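Local coordinates for microcin B17-processing protein McbB (Escherichia coli str. K-12 substr. MG1655, PDB 6GRH) that is needed to process the inactive precursor of microcin B17, McbA, into the active peptide antibiotic, at residues D151-I156 / P191-H196; Q170-K175 / R179-Y184. All blocks are in the same frame, centred on the assembly; numbering follows the deposited sequence.

Contact 1: residues D151-I156 / P191-H196. With ZN (zinc ion), chain F.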
loop_
_atom_site.group_PDB
_atom_site.type_symbol
_atom_site.label_atom_id
_atom_site.label_comp_id
_atom_site.label_asym_id
_atom_site.label_seq_id
_atom_site.Cartn_x
_atom_site.Cartn_y
_atom_site.Cartn_z
ATOM N N ASP B 151 2.254 -23.297 18.189
ATOM C CA ASP B 151 3.063 -23.926 19.242
ATOM C C ASP B 151 4.377 -24.544 18.753
ATOM O O ASP B 151 5.347 -24.562 19.493
ATOM C CB ASP B 151 2.271 -25.019 19.988
ATOM C CG ASP B 151 1.304 -24.462 21.022
ATOM O OD1 ASP B 151 1.292 -23.237 21.283
ATOM O OD2 ASP B 151 0.551 -25.269 21.600
ATOM N N ILE B 152 4.401 -25.058 17.521
ATOM C CA ILE B 152 5.629 -25.643 16.960
ATOM C C ILE B 152 6.673 -24.550 16.758
ATOM O O ILE B 152 7.820 -24.704 17.126
ATOM C CB ILE B 152 5.360 -26.345 15.633
ATOM C CG1 ILE B 152 4.408 -27.537 15.865
ATOM C CG2 ILE B 152 6.669 -26.775 15.002
ATOM C CD1 ILE B 152 3.847 -28.135 14.597
ATOM N N VAL B 153 6.251 -23.421 16.193
ATOM C CA VAL B 153 7.148 -22.292 16.001
ATOM C C VAL B 153 7.638 -21.788 17.351
ATOM O O VAL B 153 8.821 -21.489 17.509
ATOM C CB VAL B 153 6.488 -21.149 15.193
ATOM C CG1 VAL B 153 7.459 -19.982 15.009
ATOM C CG2 VAL B 153 6.032 -21.658 13.838
ATOM N N LYS B 154 6.739 -21.713 18.325
ATOM C CA LYS B 154 7.093 -21.227 19.646
ATOM C C LYS B 154 8.132 -22.125 20.339
ATOM O O LYS B 154 9.064 -21.618 20.953
ATOM C CB LYS B 154 5.824 -21.108 20.486
ATOM C CG LYS B 154 5.990 -20.598 21.896
ATOM C CD LYS B 154 4.588 -20.411 22.493
ATOM C CE LYS B 154 4.632 -20.070 23.963
ATOM N NZ LYS B 154 4.817 -18.598 24.109
ATOM N N ARG B 155 7.965 -23.437 20.213
ATOM C CA ARG B 155 8.943 -24.402 20.734
ATOM C C ARG B 155 10.348 -24.200 20.119
ATOM O O ARG B 155 11.352 -24.205 20.833
ATOM C CB ARG B 155 8.464 -25.826 20.456
ATOM C CG ARG B 155 9.429 -26.931 20.882
ATOM C CD ARG B 155 9.102 -28.232 20.178
ATOM N NE ARG B 155 10.133 -29.265 20.358
ATOM C CZ ARG B 155 10.267 -30.349 19.592
ATOM N NH1 ARG B 155 9.441 -30.572 18.566
ATOM N NH2 ARG B 155 11.244 -31.223 19.842
ATOM N N ILE B 156 10.407 -24.046 18.797
ATOM C CA ILE B 156 11.680 -23.865 18.092
ATOM C C ILE B 156 12.362 -22.541 18.502
ATOM O O ILE B 156 13.591 -22.487 18.753
ATOM C CB ILE B 156 11.495 -23.979 16.547
ATOM C CG1 ILE B 156 11.012 -25.380 16.134
ATOM C CG2 ILE B 156 12.787 -23.655 15.815
ATOM C CD1 ILE B 156 11.902 -26.526 16.602
ATOM N N PRO B 191 11.887 -8.900 11.899
ATOM C CA PRO B 191 10.633 -9.469 12.397
ATOM C C PRO B 191 10.560 -10.974 12.328
ATOM O O PRO B 191 11.002 -11.570 11.373
ATOM C CB PRO B 191 9.561 -8.857 11.477
ATOM C CG PRO B 191 10.174 -7.612 10.949
ATOM C CD PRO B 191 11.633 -7.973 10.778
ATOM N N CYS B 192 9.915 -11.535 13.342
ATOM C CA CYS B 192 9.772 -12.948 13.513
ATOM C C CYS B 192 8.563 -13.495 12.755
ATOM O O CYS B 192 7.859 -12.759 12.084
ATOM C CB CYS B 192 9.682 -13.232 15.009
ATOM S SG CYS B 192 8.037 -13.016 15.726
ATOM N N HIS B 193 8.371 -14.801 12.821
ATOM C CA HIS B 193 7.210 -15.446 12.220
ATOM C C HIS B 193 5.856 -14.832 12.598
ATOM O O HIS B 193 4.973 -14.681 11.755
ATOM C CB HIS B 193 7.146 -16.884 12.646
ATOM C CG HIS B 193 5.872 -17.549 12.281
ATOM N ND1 HIS B 193 5.522 -17.806 10.977
ATOM C CD2 HIS B 193 4.864 -18.024 13.053
ATOM C CE1 HIS B 193 4.341 -18.404 10.962
ATOM N NE2 HIS B 193 3.922 -18.556 12.206
ATOM N N PHE B 194 5.691 -14.511 13.872
ATOM C CA PHE B 194 4.400 -14.002 14.366
ATOM C C PHE B 194 4.122 -12.606 13.785
ATOM O O PHE B 194 2.983 -12.285 13.439
ATOM C CB PHE B 194 4.326 -14.120 15.895
ATOM C CG PHE B 194 4.356 -15.542 16.353
ATOM C CD1 PHE B 194 3.260 -16.373 16.119
ATOM C CD2 PHE B 194 5.509 -16.093 16.892
ATOM C CE1 PHE B 194 3.304 -17.712 16.450
ATOM C CE2 PHE B 194 5.553 -17.433 17.263
ATOM C CZ PHE B 194 4.456 -18.246 17.034
ATOM N N CYS B 195 5.182 -11.822 13.576
ATOM C CA CYS B 195 5.064 -10.579 12.839
ATOM C C CYS B 195 4.507 -10.790 11.425
ATOM O O CYS B 195 3.693 -9.980 10.952
ATOM C CB CYS B 195 6.398 -9.826 12.794
ATOM S SG CYS B 195 6.945 -9.196 14.387
ATOM N N HIS B 196 4.933 -11.872 10.772
ATOM C CA HIS B 196 4.510 -12.212 9.417
ATOM C C HIS B 196 3.076 -12.708 9.362
ATOM O O HIS B 196 2.233 -12.171 8.570
ATOM C CB HIS B 196 5.463 -13.233 8.775
ATOM C CG HIS B 196 6.753 -12.629 8.345
ATOM N ND1 HIS B 196 7.783 -12.373 9.220
ATOM C CD2 HIS B 196 7.148 -12.141 7.142
ATOM C CE1 HIS B 196 8.778 -11.802 8.566
ATOM N NE2 HIS B 196 8.413 -11.641 7.305
HETATM ZN ZN ZN F . 7.615 -10.745 16.008
#
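Val153, on helix 150-160, meets His193 and Phe194 in the first turn of helix 193-204. Just before that turn, Cys192 holds the N-cap position and sends its SG to the zinc ion at 2.3 Å. His193 follows and offers a ring face to Val153. CG2 of Val153 lies 4.2 Å from the centroid of the His193 ring, over the face, in a CH-pi contact. With CG anti to the backbone N (chi1 170°), the imidazole is carried toward Val153, and its CD2 comes within 3.8 Å of Val153 CG1. Its two nitrogens are both hydrogen-bonded, ND1 to Asp181 and NE2 to Tyr148. The side chains of Phe194 and Val153 approach from opposite directions, and the far rim of the ring, CE2 and CZ, does the touching. Phe194 CE2 is 3.9 Å from Val153 CG1, which approaches the ring obliquely. The backbone N of Lys154 lies near the ring plane, at the edge, 4.3 Å from Phe194 CZ. Cys195 gives the second zinc bond of this segment, SG to zinc 2.3 Å. Cys290 and Cys292, near the C terminus, complete the Cys4 site. The ND1 of His196 donates a nearly straight bond back to Cys192 O, 2.9 Å long. The carbonyl receives it from above its plane, while the oxygen lies in the plane of the imidazole.

No hydrogen bond crosses between these two segments, which meet through apolar and CH-pi contacts. Tyr157 OH, bonded to His193 N, adds a polar link between the helices. Two bonded nitrogens probably restrict rotation of the imidazole and keep one face turned to Val153. The zinc bonds tie down the helix start.

Contact 2: residues Q170-K175 / R179-Y184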
loop_
_atom_site.group_PDB
_atom_site.type_symbol
_atom_site.label_atom_id
_atom_site.label_comp_id
_atom_site.label_asym_id
_atom_site.label_seq_id
_atom_site.Cartn_x
_atom_site.Cartn_y
_atom_site.Cartn_z
ATOM N N GLN B 170 10.801 -19.525 8.258
ATOM C CA GLN B 170 9.650 -20.382 8.437
ATOM C C GLN B 170 8.877 -20.432 7.158
ATOM O O GLN B 170 8.648 -19.381 6.536
ATOM C CB GLN B 170 8.712 -19.870 9.532
ATOM C CG GLN B 170 9.329 -19.639 10.896
ATOM C CD GLN B 170 10.140 -18.356 11.042
ATOM O OE1 GLN B 170 11.099 -18.331 11.805
ATOM N NE2 GLN B 170 9.733 -17.294 10.392
ATOM N N SER B 171 8.417 -21.623 6.797
ATOM C CA SER B 171 7.573 -21.788 5.619
ATOM C C SER B 171 6.372 -22.680 5.921
ATOM O O SER B 171 6.428 -23.571 6.744
ATOM C CB SER B 171 8.394 -22.279 4.415
ATOM O OG SER B 171 8.907 -23.573 4.617
ATOM N N TYR B 172 5.253 -22.368 5.289
ATOM C CA TYR B 172 3.945 -22.909 5.669
ATOM C C TYR B 172 2.935 -22.463 4.594
ATOM O O TYR B 172 3.272 -21.658 3.711
ATOM C CB TYR B 172 3.530 -22.414 7.090
ATOM C CG TYR B 172 3.570 -20.923 7.224
ATOM C CD1 TYR B 172 4.755 -20.264 7.506
ATOM C CD2 TYR B 172 2.439 -20.157 6.976
ATOM C CE1 TYR B 172 4.812 -18.891 7.590
ATOM C CE2 TYR B 172 2.483 -18.783 7.047
ATOM C CZ TYR B 172 3.659 -18.155 7.351
ATOM O OH TYR B 172 3.713 -16.803 7.390
ATOM N N TYR B 173 1.723 -22.994 4.681
ATOM C CA TYR B 173 0.694 -22.773 3.701
ATOM C C TYR B 173 -0.456 -22.019 4.333
ATOM O O TYR B 173 -0.806 -22.249 5.468
ATOM C CB TYR B 173 0.238 -24.093 3.097
ATOM C CG TYR B 173 1.373 -24.827 2.419
ATOM C CD1 TYR B 173 1.639 -24.645 1.063
ATOM C CD2 TYR B 173 2.215 -25.682 3.151
ATOM C CE1 TYR B 173 2.695 -25.313 0.438
ATOM C CE2 TYR B 173 3.273 -26.353 2.544
ATOM C CZ TYR B 173 3.516 -26.159 1.177
ATOM O OH TYR B 173 4.572 -26.812 0.585
ATOM N N LEU B 174 -1.024 -21.087 3.583
ATOM C CA LEU B 174 -2.147 -20.302 4.051
ATOM C C LEU B 174 -3.043 -20.098 2.863
ATOM O O LEU B 174 -2.598 -19.527 1.862
ATOM C CB LEU B 174 -1.701 -18.949 4.609
ATOM C CG LEU B 174 -2.806 -17.942 4.984
ATOM C CD1 LEU B 174 -3.724 -18.518 6.030
ATOM C CD2 LEU B 174 -2.148 -16.651 5.444
ATOM N N LYS B 175 -4.261 -20.624 2.980
ATOM C CA LYS B 175 -5.281 -20.597 1.935
ATOM C C LYS B 175 -4.747 -21.223 0.644
ATOM O O LYS B 175 -4.452 -22.414 0.643
ATOM C CB LYS B 175 -5.819 -19.165 1.784
ATOM C CG LYS B 175 -6.549 -18.729 3.051
ATOM C CD LYS B 175 -7.297 -17.424 2.829
ATOM C CE LYS B 175 -8.155 -17.054 4.028
ATOM N NZ LYS B 175 -9.333 -16.261 3.577
ATOM N N ARG B 179 3.898 -19.602 1.846
ATOM C CA ARG B 179 4.546 -18.447 2.468
ATOM C C ARG B 179 5.936 -18.791 2.938
ATOM O O ARG B 179 6.130 -19.800 3.613
ATOM C CB ARG B 179 3.747 -18.004 3.693
ATOM C CG ARG B 179 2.322 -17.617 3.377
ATOM C CD ARG B 179 2.294 -16.300 2.662
ATOM N NE ARG B 179 0.917 -15.919 2.346
ATOM C CZ ARG B 179 0.521 -14.699 1.989
ATOM N NH1 ARG B 179 1.371 -13.675 1.920
ATOM N NH2 ARG B 179 -0.763 -14.506 1.734
ATOM N N ILE B 180 6.900 -17.945 2.616
ATOM C CA ILE B 180 8.215 -18.061 3.192
ATOM C C ILE B 180 8.432 -16.744 3.925
ATOM O O ILE B 180 8.480 -15.680 3.307
ATOM C CB ILE B 180 9.315 -18.269 2.136
ATOM C CG1 ILE B 180 9.057 -19.547 1.317
ATOM C CG2 ILE B 180 10.685 -18.294 2.816
ATOM C CD1 ILE B 180 9.959 -19.657 0.113
ATOM N N ASP B 181 8.586 -16.812 5.243
ATOM C CA ASP B 181 8.811 -15.602 6.005
ATOM C C ASP B 181 10.168 -14.999 5.675
ATOM O O ASP B 181 11.082 -15.674 5.184
ATOM C CB ASP B 181 8.725 -15.867 7.521
ATOM C CG ASP B 181 7.340 -16.233 7.983
ATOM O OD1 ASP B 181 6.340 -15.975 7.239
ATOM O OD2 ASP B 181 7.256 -16.794 9.120
ATOM N N GLY B 182 10.297 -13.710 5.924
ATOM C CA GLY B 182 11.598 -13.074 5.951
ATOM C C GLY B 182 12.494 -13.738 6.979
ATOM O O GLY B 182 12.031 -14.430 7.880
ATOM N N VAL B 183 13.777 -13.468 6.879
ATOM C CA VAL B 183 14.722 -14.058 7.789
ATOM C C VAL B 183 14.540 -13.386 9.134
ATOM O O VAL B 183 14.604 -12.163 9.226
ATOM C CB VAL B 183 16.166 -13.855 7.320
ATOM C CG1 VAL B 183 17.121 -14.428 8.368
ATOM C CG2 VAL B 183 16.402 -14.528 5.982
ATOM N N TYR B 184 14.272 -14.187 10.154
ATOM C CA TYR B 184 14.280 -13.769 11.543
ATOM C C TYR B 184 15.646 -13.964 12.206
ATOM O O TYR B 184 16.036 -15.086 12.533
ATOM C CB TYR B 184 13.201 -14.537 12.324
ATOM C CG TYR B 184 13.192 -14.223 13.796
ATOM C CD1 TYR B 184 13.369 -12.907 14.272
ATOM C CD2 TYR B 184 13.005 -15.231 14.729
ATOM C CE1 TYR B 184 13.388 -12.627 15.638
ATOM C CE2 TYR B 184 13.016 -14.971 16.091
ATOM C CZ TYR B 184 13.200 -13.684 16.545
ATOM O OH TYR B 184 13.219 -13.486 17.889
HETATM O O HOH W 1 10.399 -14.208 10.214
HETATM O O HOH W 2 -2.844 -16.435 1.756
#
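This contact belongs to the beta hairpin of strands 167-174 and 177-180, and extends into the loop that follows it. Tyr172 and Arg179 form an antiparallel hydrogen-bonded pair: Arg179 N gives a 2.8 Å bond to Tyr172 O, and Tyr172 N returns a longer one to Arg179 O. Ser171 and Ile180 are the adjacent non-hydrogen-bonded pair. One residue beyond the strand, Asp181 N still bonds to Gln170 O at 2.9 Å.

The side chains of Tyr172 and Arg179 share one face of the sheet. Arg179 CB sits over a face of the Tyr172 ring, 3.9 Å from its centroid, in a CH-pi contact. The guanidinium plane is only 15° from that of the ring. With chi1 of Tyr172 at 54°, CG lies between the backbone N and the carbonyl carbon, and the ring leans across Arg179 CB to Asp181. Its OH donates to the syn lone pair of Asp181 OD1 at 2.8 Å. Gln170 NE2 donates to the anti lone pair of Asp181 OD2, also at 2.8 Å. The carboxylate thus takes a bond on each oxygen from the first strand, and OD2 takes another from His193 ND1. Three donors on two oxygens would probably favour the charged carboxylate. One water joins Gln170 NE2 to Gly182 O, and another joins Leu174 O to Arg179 NH2.

Helix 193-204 packs on the face that bears Tyr172 and Arg179, where Trp200 makes a cation-pi contact with Arg179. To one side, Ser171 pairs through its backbone with Leu143 and Leu145, at strand 139-144. To the other, Ile180 pairs with Val270 of strand 269-273, which places the hairpin inside the mixed sheet.

In the fold
Well along the chain from the N terminus, helix 150-160 supplies the earlier half of contact 1. The chain then runs into strand 167-174 and turns back as strand 177-180, where contact 2 closes a short hairpin. Only after this does helix 193-204 begin and return to helix 150-160, closing contact 1. Contact 2 is therefore nested inside the loop of contact 1, and their centres are 10 Å apart. They touch directly: His193 ND1 lies 2.7 Å from Asp181 OD2, a probable hydrogen bond. Together they tie two helices and the zinc site to the middle of the mixed sheet.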